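PDB 6KR5: cysteine synthase 3 from Entamoeba histolytica, which catalyses, as an O-acetylserine sulfhydrylase dependent on pyridoxal phosphate, the formation of cysteine from O-acetylserine and sulfide. Local coordinates for residues L45-C50 with A173-E178; F51-M54 with K58-V61; G62-Y67 with T166-Y171; Q68-G73 with A98-P103; G92-G97 with Y102-V107. All blocks are in the same frame, centred on the assembly; numbering follows the deposited sequence. Where two conformers were deposited one is given.

Contact 1: residues L45-C50 with A173-E178; sequences LVKLEC and ANEIWE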
# COMPACT_ATOMS: atom_id res chain seq x y z
N LEU B 45 6.60 -4.56 18.71
CA LEU B 45 6.26 -3.52 17.76
C LEU B 45 6.62 -3.97 16.36
O LEU B 45 7.68 -4.59 16.16
CB LEU B 45 7.01 -2.22 18.07
CG LEU B 45 6.96 -1.76 19.52
CD1 LEU B 45 7.84 -0.51 19.67
CD2 LEU B 45 5.52 -1.50 19.95
N VAL B 46 5.77 -3.65 15.38
CA VAL B 46 6.01 -4.03 13.99
C VAL B 46 6.24 -2.78 13.16
O VAL B 46 5.48 -1.80 13.26
CB VAL B 46 4.85 -4.88 13.42
CG1 VAL B 46 4.90 -6.27 14.03
CG2 VAL B 46 3.49 -4.23 13.64
N LYS B 47 7.28 -2.81 12.33
CA LYS B 47 7.60 -1.70 11.44
C LYS B 47 7.07 -2.03 10.05
O LYS B 47 7.48 -3.02 9.45
CB LYS B 47 9.10 -1.44 11.39
CG LYS B 47 9.44 -0.17 10.60
CD LYS B 47 10.81 0.37 10.92
CE LYS B 47 11.08 1.65 10.13
NZ LYS B 47 10.23 2.83 10.49
N LEU B 48 6.13 -1.21 9.56
CA LEU B 48 5.32 -1.57 8.40
C LEU B 48 5.92 -0.99 7.13
O LEU B 48 5.56 0.11 6.69
CB LEU B 48 3.89 -1.11 8.61
CG LEU B 48 3.33 -1.61 9.93
CD1 LEU B 48 1.90 -1.15 10.07
CD2 LEU B 48 3.39 -3.10 9.99
N GLU B 49 6.81 -1.76 6.49
CA GLU B 49 7.42 -1.30 5.25
C GLU B 49 6.43 -1.32 4.10
O GLU B 49 6.73 -0.80 3.02
CB GLU B 49 8.66 -2.14 4.96
CG GLU B 49 9.75 -1.89 6.00
CD GLU B 49 10.24 -0.44 5.96
OE1 GLU B 49 10.66 -0.02 4.86
OE2 GLU B 49 10.20 0.26 7.00
N CYS B 50 5.23 -1.87 4.31
CA CYS B 50 4.17 -1.73 3.32
C CYS B 50 3.74 -0.29 3.12
O CYS B 50 3.06 0.01 2.13
CB CYS B 50 2.99 -2.58 3.76
SG CYS B 50 1.64 -2.54 2.61
N ALA B 173 16.92 2.39 10.53
CA ALA B 173 17.41 2.34 11.90
C ALA B 173 17.12 3.63 12.65
O ALA B 173 16.68 3.59 13.81
CB ALA B 173 18.91 2.05 11.92
N ASN B 174 17.36 4.78 12.01
CA ASN B 174 17.09 6.04 12.69
C ASN B 174 15.62 6.18 13.05
O ASN B 174 15.28 6.67 14.13
CB ASN B 174 17.51 7.23 11.83
CG ASN B 174 17.34 8.55 12.56
OD1 ASN B 174 17.91 8.74 13.64
ND2 ASN B 174 16.53 9.45 12.00
N GLU B 175 14.74 5.75 12.14
CA GLU B 175 13.31 5.77 12.44
C GLU B 175 12.99 4.92 13.67
O GLU B 175 12.21 5.34 14.52
CB GLU B 175 12.52 5.28 11.23
CG GLU B 175 12.60 6.22 10.04
CD GLU B 175 12.23 5.55 8.74
OE1 GLU B 175 11.39 4.63 8.76
OE2 GLU B 175 12.77 5.96 7.69
N ILE B 176 13.58 3.72 13.76
CA ILE B 176 13.36 2.89 14.95
C ILE B 176 13.91 3.58 16.19
O ILE B 176 13.28 3.60 17.25
CB ILE B 176 13.97 1.50 14.76
CG1 ILE B 176 13.24 0.75 13.64
CG2 ILE B 176 13.92 0.71 16.08
CD1 ILE B 176 14.02 -0.42 13.10
N TRP B 177 15.11 4.15 16.07
CA TRP B 177 15.73 4.83 17.21
C TRP B 177 14.85 5.97 17.70
O TRP B 177 14.57 6.08 18.90
CB TRP B 177 17.11 5.34 16.82
CG TRP B 177 17.84 5.90 18.00
CD1 TRP B 177 18.12 7.21 18.24
CD2 TRP B 177 18.35 5.16 19.11
NE1 TRP B 177 18.80 7.34 19.44
CE2 TRP B 177 18.95 6.09 19.99
CE3 TRP B 177 18.37 3.80 19.45
CZ2 TRP B 177 19.56 5.70 21.18
CZ3 TRP B 177 18.96 3.42 20.64
CH2 TRP B 177 19.55 4.36 21.49
N GLU B 178 14.39 6.82 16.78
CA GLU B 178 13.59 7.97 17.17
C GLU B 178 12.21 7.55 17.68
O GLU B 178 11.74 8.04 18.71
CB GLU B 178 13.45 8.94 16.00
CG GLU B 178 14.73 9.68 15.62
CD GLU B 178 15.09 10.77 16.62
OE1 GLU B 178 14.16 11.37 17.21
OE2 GLU B 178 16.29 11.05 16.79
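The carboxylate of Glu175 is the flat group that receives Lys47: NZ comes to OE1 from the side turned away from the second oxygen, using the anti lone pair. The distance from Lys47 NZ to Glu175 OE1 is 2.8 Å, a charged hydrogen bond and thus a salt bridge. Round the rest of that carboxylate, OE1 also receives the backbone N of Thr24 and NH2 of Arg60, while OE2 takes the N of Gly23, so both oxygens are held and the group can hardly swivel.

Lys47 leaves strand 43-48 nearly straight, with CG anti to its own backbone N (chi1 -173°), and bends only at its last torsion (chi4 67°), which turns NZ towards the acid. The two side chains cross at about a right angle; the lysine CE lies 3.3 Å from Glu175 OE1, and its NZ comes within 3.4 Å of Glu175 CB. Further back along the lysine, the aliphatic part is used. Its CD rests on the CG1 of Ile176 at 3.7 Å, with Ile176 CD1 a little farther away, and the isoleucine continues to Val200 of helix 195-207.

The ammonium group has a second partner in OG1 of Thr24. Both residues of the bridge are buried, and the neighbouring acid Glu49 is itself paired with Arg60, which probably offsets the proximity of two carboxylates.

This is a buried salt bridge with an apolar shaft beside it, joining a strand of the mixed sheet to helix 169-179 packed against it, within the alpha/beta fold of a pyridoxal-phosphate enzyme.

Contact 2: residues F51-M54 with K58-V61; sequences FNPM and KDRV. With PLP (pyridoxal-5'-phosphate), chain D.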
# COMPACT_ATOMS: atom_id res chain seq x y z
N PHE B 51 4.12 0.62 4.03
CA PHE B 51 3.74 2.02 3.89
C PHE B 51 4.60 2.78 2.89
O PHE B 51 4.30 3.94 2.59
CB PHE B 51 3.76 2.71 5.25
CG PHE B 51 2.48 2.57 6.01
CD1 PHE B 51 2.15 1.37 6.60
CD2 PHE B 51 1.61 3.63 6.15
CE1 PHE B 51 0.96 1.23 7.31
CE2 PHE B 51 0.42 3.50 6.85
CZ PHE B 51 0.12 2.30 7.43
N ASN B 52 5.67 2.17 2.36
CA ASN B 52 6.38 2.79 1.25
C ASN B 52 5.45 2.93 0.04
O ASN B 52 4.47 2.19 -0.09
CB ASN B 52 7.61 1.95 0.91
CG ASN B 52 8.73 2.15 1.91
OD1 ASN B 52 9.32 3.23 1.98
ND2 ASN B 52 9.02 1.12 2.70
N PRO B 53 5.73 3.88 -0.86
CA PRO B 53 4.80 4.12 -1.98
C PRO B 53 4.52 2.90 -2.85
O PRO B 53 3.38 2.74 -3.32
CB PRO B 53 5.49 5.23 -2.79
CG PRO B 53 6.92 5.30 -2.26
CD PRO B 53 6.82 4.88 -0.82
N MET B 54 5.51 2.04 -3.09
CA MET B 54 5.24 0.78 -3.76
C MET B 54 5.28 -0.40 -2.79
O MET B 54 5.44 -1.55 -3.20
CB MET B 54 6.18 0.58 -4.95
CG MET B 54 5.72 1.34 -6.21
SD MET B 54 3.98 1.07 -6.67
CE MET B 54 3.99 -0.71 -6.87
N LYS B 58 11.86 -2.72 -0.33
CA LYS B 58 12.75 -2.52 -1.48
C LYS B 58 12.60 -1.15 -2.13
O LYS B 58 13.45 -0.78 -2.94
CB LYS B 58 12.53 -3.62 -2.52
CG LYS B 58 12.85 -5.01 -2.00
CD LYS B 58 14.23 -5.10 -1.36
CE LYS B 58 14.68 -6.54 -1.28
NZ LYS B 58 14.46 -7.03 0.11
N ASP B 59 11.55 -0.39 -1.80
CA ASP B 59 11.53 1.01 -2.21
C ASP B 59 12.79 1.72 -1.74
O ASP B 59 13.38 2.52 -2.48
CB ASP B 59 10.31 1.73 -1.63
CG ASP B 59 9.02 1.42 -2.35
OD1 ASP B 59 8.85 0.31 -2.87
OD2 ASP B 59 8.15 2.32 -2.36
N ARG B 60 13.20 1.45 -0.50
CA ARG B 60 14.39 2.09 0.04
C ARG B 60 15.63 1.64 -0.70
O ARG B 60 16.54 2.45 -0.96
CB ARG B 60 14.56 1.76 1.52
CG ARG B 60 13.41 2.16 2.43
CD ARG B 60 13.77 1.68 3.82
NE ARG B 60 12.70 1.82 4.80
CZ ARG B 60 12.58 2.83 5.65
NH1 ARG B 60 13.43 3.85 5.64
NH2 ARG B 60 11.60 2.82 6.54
N VAL B 61 15.68 0.35 -1.02
CA VAL B 61 16.87 -0.27 -1.60
C VAL B 61 17.04 0.18 -3.05
O VAL B 61 18.14 0.58 -3.46
CB VAL B 61 16.77 -1.80 -1.50
CG1 VAL B 61 17.91 -2.48 -2.27
CG2 VAL B 61 16.73 -2.24 -0.02
N1 PLP D . 10.66 -10.02 2.58
C2 PLP D . 10.37 -9.39 1.40
C2A PLP D . 8.97 -9.46 0.89
C3 PLP D . 11.36 -8.71 0.72
O3 PLP D . 11.05 -8.09 -0.46
C4 PLP D . 12.65 -8.66 1.23
C4A PLP D . 13.76 -8.03 0.47
O4A PLP D . 13.54 -7.53 -0.65
C5 PLP D . 12.94 -9.31 2.43
C6 PLP D . 11.94 -9.98 3.09
C5A PLP D . 14.33 -9.34 3.03
O4P PLP D . 14.90 -8.08 3.24
P PLP D . 16.49 -7.97 3.02
O1P PLP D . 17.15 -9.09 3.81
O2P PLP D . 16.74 -8.14 1.55
O3P PLP D . 16.89 -6.63 3.51
O HOH W 1 8.40 -2.17 -3.47
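Asn52 begins the contact by laying its CB 3.3 Å from OD2 of Asp59, the two side chains sliding past one another in opposite directions with amide and carboxylate planes 44° apart. They share no hydrogen bond: the amide is engaged elsewhere, OD1 with the backbone N of Gly22 and ND2 with Glu49. Pro53 follows with CG and CD against the same oxygen, CG lying 3.2 Å from Asp59 OD2; its nitrogen, lacking a hydrogen, can offer nothing.

Met54 makes the polar link. Its N donates to Asp59 OD2 over 2.8 Å in a nearly straight bond (169°) that uses the syn lone pair, and a water gives one hydrogen to Asp59 OD1 at 2.6 Å and the other to the Met54 carbonyl O. Asp59 CG stands beside its backbone N (chi1 -77°), which carries the carboxylate across to the loop, and OD2 probably also accepts NE2 of Gln95.

One residue earlier, Lys58 bonds through NZ to PLP C4A (1.3 Å), consistent with the internal aldimine (Schiff base) expected in this family; the PLP O4A modelled on top of that link is doubtful. Asn88 and Ser280 are among the residues that hydrogen-bond the cofactor.

The Met54 N-H, the water and probably Gln95 all donate to the Asp59 carboxylate, which would favour its ionised form and tie the 51-54 loop to the first turn of the helix that carries the cofactor lysine.

Contact 3: residues G62-Y67 with T166-Y171; sequences GFNIIY and TAAHVY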
# COMPACT_ATOMS: atom_id res chain seq x y z
N GLY B 62 15.98 0.08 -3.84
CA GLY B 62 16.08 0.52 -5.23
C GLY B 62 16.41 1.99 -5.33
O GLY B 62 17.23 2.40 -6.16
N PHE B 63 15.79 2.80 -4.46
CA PHE B 63 16.09 4.22 -4.44
C PHE B 63 17.56 4.47 -4.13
O PHE B 63 18.23 5.21 -4.86
CB PHE B 63 15.22 4.94 -3.42
CG PHE B 63 15.66 6.35 -3.17
CD1 PHE B 63 15.35 7.34 -4.09
CD2 PHE B 63 16.41 6.68 -2.06
CE1 PHE B 63 15.75 8.65 -3.88
CE2 PHE B 63 16.83 7.98 -1.86
CZ PHE B 63 16.51 8.96 -2.77
N ASN B 64 18.07 3.90 -3.04
CA ASN B 64 19.43 4.26 -2.66
C ASN B 64 20.48 3.67 -3.60
O ASN B 64 21.52 4.30 -3.83
CB ASN B 64 19.75 3.86 -1.22
CG ASN B 64 20.90 4.67 -0.67
OD1 ASN B 64 20.83 5.90 -0.65
ND2 ASN B 64 21.99 4.00 -0.29
N ILE B 65 20.25 2.46 -4.13
CA ILE B 65 21.19 1.91 -5.11
C ILE B 65 21.34 2.85 -6.30
O ILE B 65 22.45 3.16 -6.73
CB ILE B 65 20.74 0.50 -5.54
CG1 ILE B 65 21.11 -0.52 -4.45
CG2 ILE B 65 21.34 0.12 -6.89
CD1 ILE B 65 20.53 -1.88 -4.67
N ILE B 66 20.22 3.35 -6.81
CA ILE B 66 20.28 4.22 -7.98
C ILE B 66 20.76 5.61 -7.62
O ILE B 66 21.61 6.19 -8.32
CB ILE B 66 18.90 4.24 -8.66
CG1 ILE B 66 18.60 2.86 -9.24
CG2 ILE B 66 18.87 5.28 -9.76
CD1 ILE B 66 17.15 2.66 -9.63
N TYR B 67 20.26 6.17 -6.51
CA TYR B 67 20.64 7.52 -6.10
C TYR B 67 22.14 7.61 -5.86
O TYR B 67 22.80 8.53 -6.35
CB TYR B 67 19.88 7.90 -4.83
CG TYR B 67 19.99 9.34 -4.41
CD1 TYR B 67 20.04 10.37 -5.34
CD2 TYR B 67 20.00 9.67 -3.06
CE1 TYR B 67 20.12 11.69 -4.94
CE2 TYR B 67 20.08 10.99 -2.65
CZ TYR B 67 20.14 11.99 -3.59
OH TYR B 67 20.22 13.30 -3.18
N THR B 166 22.53 -1.98 1.88
CA THR B 166 22.69 -1.87 3.33
C THR B 166 22.56 -0.43 3.81
O THR B 166 21.89 -0.16 4.82
CB THR B 166 24.06 -2.45 3.70
OG1 THR B 166 24.20 -3.71 3.04
CG2 THR B 166 24.20 -2.64 5.20
N ALA B 167 23.17 0.51 3.09
CA ALA B 167 23.21 1.90 3.51
C ALA B 167 21.82 2.55 3.53
O ALA B 167 21.62 3.54 4.25
CB ALA B 167 24.14 2.69 2.60
N ALA B 168 20.87 2.04 2.75
CA ALA B 168 19.51 2.59 2.80
C ALA B 168 18.94 2.53 4.21
O ALA B 168 18.06 3.34 4.57
CB ALA B 168 18.59 1.82 1.85
N HIS B 169 19.42 1.60 5.01
CA HIS B 169 18.82 1.34 6.30
C HIS B 169 19.40 2.20 7.41
O HIS B 169 19.04 2.01 8.58
CB HIS B 169 18.95 -0.15 6.59
CG HIS B 169 18.13 -0.97 5.65
ND1 HIS B 169 16.75 -0.94 5.67
CD2 HIS B 169 18.48 -1.78 4.63
CE1 HIS B 169 16.28 -1.73 4.73
NE2 HIS B 169 17.31 -2.26 4.08
N VAL B 170 20.26 3.15 7.07
CA VAL B 170 20.53 4.24 8.01
C VAL B 170 19.22 4.91 8.39
O VAL B 170 18.97 5.20 9.57
CB VAL B 170 21.53 5.24 7.41
CG1 VAL B 170 21.72 6.43 8.34
CG2 VAL B 170 22.86 4.56 7.15
N TYR B 171 18.33 5.08 7.41
CA TYR B 171 17.04 5.69 7.68
C TYR B 171 16.14 4.75 8.48
O TYR B 171 15.54 5.16 9.48
CB TYR B 171 16.38 6.10 6.37
CG TYR B 171 17.05 7.26 5.67
CD1 TYR B 171 18.11 7.06 4.78
CD2 TYR B 171 16.61 8.57 5.89
CE1 TYR B 171 18.72 8.12 4.14
CE2 TYR B 171 17.22 9.64 5.25
CZ TYR B 171 18.26 9.41 4.38
OH TYR B 171 18.85 10.48 3.75
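Within the alpha/beta fold of this pyridoxal-phosphate enzyme, helix 58-72, which carries the cofactor lysine, Lys58, packs against the junction of helices 163-167 and 169-179. The approach is close, Asn64 CA and Ala168 CA standing 5.7 Å apart, and the residues that meet Asn64 here are two alanines, Ala167 and Ala168.

Asn64 turns its CB toward the other segment. With its CG opposite the backbone N across the CA-CB bond (chi1 -158°), the amide reaches past Ala168 towards the start of the preceding helix, where ND2 donates to the carbonyl O of Asp164. Along that path the same ND2 passes 3.8 Å from the methyl CB of Ala167 and as far from the backbone N of Ala168, contacts of packing and not bonds.

The backbone at the junction is kept tight by bonds three residues apart: His169 N to Thr166 O at 3.0 Å, then Val170 N to Ala167 O at 3.2 Å. The Ala168 carbonyl O lies in the plane of the Tyr171 ring, at its edge.

On neighbouring surfaces, His169 packs on helix 195-207, Phe63 and Tyr171 both touch Ile6 of the second subunit, and Ile66 turns to helix 88-100. No hydrogen bond links the two segments themselves; their apolar touch is Asn64 CB against Ala168 CB, 3.9 Å apart.

Contact 4: residues Q68-G73 with A98-P103; sequences QAIKDG and AVFGYP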
# COMPACT_ATOMS: atom_id res chain seq x y z
N GLN B 68 22.69 6.66 -5.11
CA GLN B 68 24.11 6.74 -4.81
C GLN B 68 24.94 6.54 -6.07
O GLN B 68 25.98 7.19 -6.24
CB GLN B 68 24.49 5.70 -3.76
CG GLN B 68 25.89 5.96 -3.18
CD GLN B 68 25.94 7.25 -2.37
OE1 GLN B 68 25.11 7.49 -1.50
NE2 GLN B 68 26.92 8.10 -2.67
N ALA B 69 24.50 5.65 -6.97
CA ALA B 69 25.25 5.43 -8.20
C ALA B 69 25.27 6.69 -9.05
O ALA B 69 26.30 7.01 -9.66
CB ALA B 69 24.66 4.26 -8.99
N ILE B 70 24.16 7.43 -9.10
CA ILE B 70 24.16 8.69 -9.83
C ILE B 70 25.11 9.69 -9.18
O ILE B 70 25.92 10.33 -9.86
CB ILE B 70 22.73 9.26 -9.92
CG1 ILE B 70 21.88 8.37 -10.82
CG2 ILE B 70 22.77 10.67 -10.48
CD1 ILE B 70 20.39 8.66 -10.75
N LYS B 71 25.04 9.81 -7.86
CA LYS B 71 25.89 10.77 -7.16
C LYS B 71 27.37 10.45 -7.34
O LYS B 71 28.20 11.36 -7.46
CB LYS B 71 25.52 10.81 -5.67
CG LYS B 71 24.17 11.46 -5.39
CD LYS B 71 23.99 11.80 -3.92
CE LYS B 71 23.89 10.55 -3.07
NZ LYS B 71 23.45 10.86 -1.68
N ASP B 72 27.71 9.15 -7.35
CA ASP B 72 29.09 8.70 -7.49
C ASP B 72 29.60 8.73 -8.92
O ASP B 72 30.80 8.54 -9.14
CB ASP B 72 29.24 7.27 -6.96
CG ASP B 72 29.04 7.17 -5.46
OD1 ASP B 72 28.86 8.20 -4.79
OD2 ASP B 72 29.06 6.02 -4.96
N GLY B 73 28.71 8.92 -9.90
CA GLY B 73 29.12 8.81 -11.28
C GLY B 73 29.18 7.40 -11.82
O GLY B 73 29.62 7.21 -12.96
N ALA B 98 12.13 5.24 -12.94
CA ALA B 98 11.16 6.07 -13.65
C ALA B 98 11.30 7.54 -13.27
O ALA B 98 11.18 8.43 -14.12
CB ALA B 98 9.75 5.56 -13.38
N VAL B 99 11.56 7.83 -11.99
CA VAL B 99 11.61 9.22 -11.55
C VAL B 99 12.96 9.84 -11.86
O VAL B 99 13.04 11.01 -12.28
CB VAL B 99 11.24 9.31 -10.06
CG1 VAL B 99 11.35 10.74 -9.59
CG2 VAL B 99 9.83 8.78 -9.82
N PHE B 100 14.05 9.08 -11.69
CA PHE B 100 15.37 9.60 -12.04
C PHE B 100 15.59 9.67 -13.54
O PHE B 100 16.55 10.31 -13.98
CB PHE B 100 16.47 8.75 -11.41
CG PHE B 100 16.69 9.01 -9.95
CD1 PHE B 100 17.14 10.25 -9.52
CD2 PHE B 100 16.49 8.01 -9.02
CE1 PHE B 100 17.35 10.49 -8.16
CE2 PHE B 100 16.71 8.24 -7.66
CZ PHE B 100 17.13 9.48 -7.23
N GLY B 101 14.75 9.00 -14.33
CA GLY B 101 14.87 9.06 -15.78
C GLY B 101 15.87 8.11 -16.39
O GLY B 101 16.50 8.45 -17.40
N TYR B 102 16.05 6.93 -15.81
CA TYR B 102 16.95 5.94 -16.36
C TYR B 102 16.20 4.69 -16.79
O TYR B 102 15.28 4.26 -16.09
CB TYR B 102 18.02 5.52 -15.35
CG TYR B 102 19.15 6.51 -15.24
CD1 TYR B 102 19.03 7.62 -14.42
CD2 TYR B 102 20.32 6.34 -15.97
CE1 TYR B 102 20.05 8.53 -14.32
CE2 TYR B 102 21.35 7.24 -15.88
CZ TYR B 102 21.20 8.34 -15.05
OH TYR B 102 22.23 9.24 -14.96
N PRO B 103 16.56 4.08 -17.91
CA PRO B 103 15.93 2.80 -18.27
C PRO B 103 16.30 1.73 -17.25
O PRO B 103 17.42 1.72 -16.70
CB PRO B 103 16.52 2.48 -19.65
CG PRO B 103 16.98 3.81 -20.18
CD PRO B 103 17.45 4.58 -18.97
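Ile70 sets its terminal methyl CD1 over one face of the Phe100 ring, 4.1 Å from the centroid and 27° off the ring normal, a CH-pi contact. The methyl is displaced towards the attached side of the ring, since Ile70 CD1 is 3.8 Å from Phe100 CG. The same methyl also meets a second aromatic: it lies 3.6 Å from Tyr102 CE1, with Ile70 CG1 following at a slightly longer distance. The methyl sits in the corner formed by the two rings, and the isoleucine crosses both at a slant. Its extended tip (chi2 168°) brings CD1 far enough out from the helix to do so, while CG2 takes no part.

The two rings come from a chain that turns sharply between them. Helix 88-100 ends at Phe100, and Gly101, with positive phi, reverses the path and brings Tyr102 round to the same CD1 from another direction. On the partner side, helix 58-72 closes with a Schellman motif at Gly73, whose N bonds back to Ile70 O at 3.1 Å. The last turn carries a side-chain link as well: Gln68 NE2 donates to Asp72 OD1 over 2.9 Å, meeting the carboxylate on its syn side but 34° out of its plane, while Asp72 OD2 pairs with Arg74.

This is plain packing near the surface. It joins the C-terminal ends of helices 58-72 and 88-100, with Tyr102 continuing onto Leu75 and Pro77 of the loop before strand 80-84 and Ile81 within it, and Phe100 touching Ile4 of the second subunit.

Contact 5: residues G92-G97 with Y102-V107; sequences GLCQAG and YPVNIV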
# COMPACT_ATOMS: atom_id res chain seq x y z
N GLY B 92 11.16 -1.82 -6.67
CA GLY B 92 11.84 -0.67 -6.11
C GLY B 92 12.79 -0.01 -7.09
O GLY B 92 12.91 1.22 -7.13
N LEU B 93 13.47 -0.81 -7.92
CA LEU B 93 14.35 -0.24 -8.93
C LEU B 93 13.54 0.47 -10.01
O LEU B 93 13.95 1.53 -10.50
CB LEU B 93 15.21 -1.33 -9.54
CG LEU B 93 16.34 -1.89 -8.68
CD1 LEU B 93 16.86 -3.16 -9.35
CD2 LEU B 93 17.46 -0.87 -8.51
N CYS B 94 12.40 -0.11 -10.39
CA CYS B 94 11.59 0.49 -11.45
C CYS B 94 10.98 1.80 -11.01
O CYS B 94 10.92 2.76 -11.79
CB CYS B 94 10.52 -0.50 -11.90
SG CYS B 94 11.18 -1.85 -12.89
N GLN B 95 10.55 1.89 -9.75
CA GLN B 95 10.01 3.15 -9.24
C GLN B 95 11.07 4.25 -9.29
O GLN B 95 10.82 5.35 -9.81
CB GLN B 95 9.48 2.95 -7.82
CG GLN B 95 9.05 4.25 -7.15
CD GLN B 95 8.53 4.03 -5.75
OE1 GLN B 95 7.32 4.19 -5.48
NE2 GLN B 95 9.41 3.65 -4.85
N ALA B 96 12.27 3.96 -8.76
CA ALA B 96 13.31 4.98 -8.73
C ALA B 96 13.80 5.30 -10.13
O ALA B 96 14.02 6.47 -10.46
CB ALA B 96 14.47 4.53 -7.84
N GLY B 97 13.93 4.29 -10.99
CA GLY B 97 14.39 4.54 -12.34
C GLY B 97 13.44 5.44 -13.12
O GLY B 97 13.88 6.33 -13.86
N TYR B 102 16.05 6.93 -15.81
CA TYR B 102 16.95 5.94 -16.36
C TYR B 102 16.20 4.69 -16.79
O TYR B 102 15.28 4.26 -16.09
CB TYR B 102 18.02 5.52 -15.35
CG TYR B 102 19.15 6.51 -15.24
CD1 TYR B 102 19.03 7.62 -14.42
CD2 TYR B 102 20.32 6.34 -15.97
CE1 TYR B 102 20.05 8.53 -14.32
CE2 TYR B 102 21.35 7.24 -15.88
CZ TYR B 102 21.20 8.34 -15.05
OH TYR B 102 22.23 9.24 -14.96
N PRO B 103 16.56 4.08 -17.91
CA PRO B 103 15.93 2.80 -18.27
C PRO B 103 16.30 1.73 -17.25
O PRO B 103 17.42 1.72 -16.70
CB PRO B 103 16.52 2.48 -19.65
CG PRO B 103 16.98 3.81 -20.18
CD PRO B 103 17.45 4.58 -18.97
N VAL B 104 15.36 0.84 -16.98
CA VAL B 104 15.56 -0.28 -16.06
C VAL B 104 15.26 -1.58 -16.81
O VAL B 104 14.16 -1.76 -17.36
CB VAL B 104 14.68 -0.16 -14.81
CG1 VAL B 104 14.88 -1.37 -13.90
CG2 VAL B 104 14.99 1.13 -14.06
N ASN B 105 16.24 -2.48 -16.85
CA ASN B 105 16.09 -3.81 -17.43
C ASN B 105 15.99 -4.84 -16.31
O ASN B 105 16.88 -4.91 -15.46
CB ASN B 105 17.28 -4.14 -18.34
CG ASN B 105 17.46 -3.13 -19.45
OD1 ASN B 105 16.80 -3.21 -20.49
ND2 ASN B 105 18.36 -2.17 -19.23
N ILE B 106 14.92 -5.63 -16.31
CA ILE B 106 14.73 -6.67 -15.31
C ILE B 106 14.69 -8.02 -16.01
O ILE B 106 13.88 -8.22 -16.92
CB ILE B 106 13.43 -6.46 -14.50
CG1 ILE B 106 13.42 -5.08 -13.83
CG2 ILE B 106 13.23 -7.62 -13.50
CD1 ILE B 106 14.47 -4.84 -12.80
N VAL B 107 15.54 -8.95 -15.56
CA VAL B 107 15.62 -10.29 -16.13
C VAL B 107 14.90 -11.25 -15.20
O VAL B 107 15.19 -11.29 -14.00
CB VAL B 107 17.08 -10.72 -16.32
CG1 VAL B 107 17.14 -12.01 -17.11
CG2 VAL B 107 17.87 -9.61 -17.01
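Val104 fills the centre, its two methyls spreading beneath helix 92-97. CG1, placed opposite the valine's own N, lies 3.9 Å from the thiol sulfur of Cys94 and, at a looser distance, beside Leu93 CB. CG2 is directed to the backbone instead: it comes to 3.7 Å from Leu93 O and 3.9 Å from Gly97 CA, where the glycine, having no side chain, lets strand and helix come together. Farther along the strand, Ile106 extends the patch, its CG1 meeting Cys94 SG at 4.0 Å. The sulfur thus touches two aliphatic side chains two residues apart, both of which face the helix.

Helix and strand run almost antiparallel, at 167°, with their short axes 8.9 Å apart at closest. They belong to the beta-alpha-beta unit formed by strand 80-84, helix 88-100 and strand 104-109, and the parallel sheet continues from strand 104-109 to strand 126-130, where Ile106 touches Leu127. Leu93 and Ala96 also pack on Ile66 of helix 58-72.

At the outer end lies the polar edge. Tyr102 N donates to Gly97 O over 3.0 Å, with an N-H...O angle of 155°, the donor tilted 23° from the carbonyl plane. This single bond joins the last turn of the helix to the loop that leads into the strand.

Chemically the interior relies on dispersion between methyls, sulfur and backbone, whereas the one hydrogen bond across the segments is consistent with a fixed turn from the helix into the strand.

Contacts 1, 2 and 5 are buried, contact 3 is partly so, and contact 4 lies near the surface. Helix 58-72 serves contacts 2, 3 and 4 in turn, and helix 88-100 serves 4 and 5, which share Tyr102. Charge is concentrated in contacts 1 and 2, and Arg60 joins them by reaching Glu49 and Glu175. Contact 5 is apolar with a single backbone bond, contact 4 is aromatic and aliphatic, and contact 3 sets an asparagine against two alanines, with no hydrogen bond across. Phe100 of contact 4 also lies against Phe63, Ile66 and Tyr67 of contact 3, while contact 2 reaches contact 5 through Gln95. All five reach the second subunit, contact 5 through Gln95.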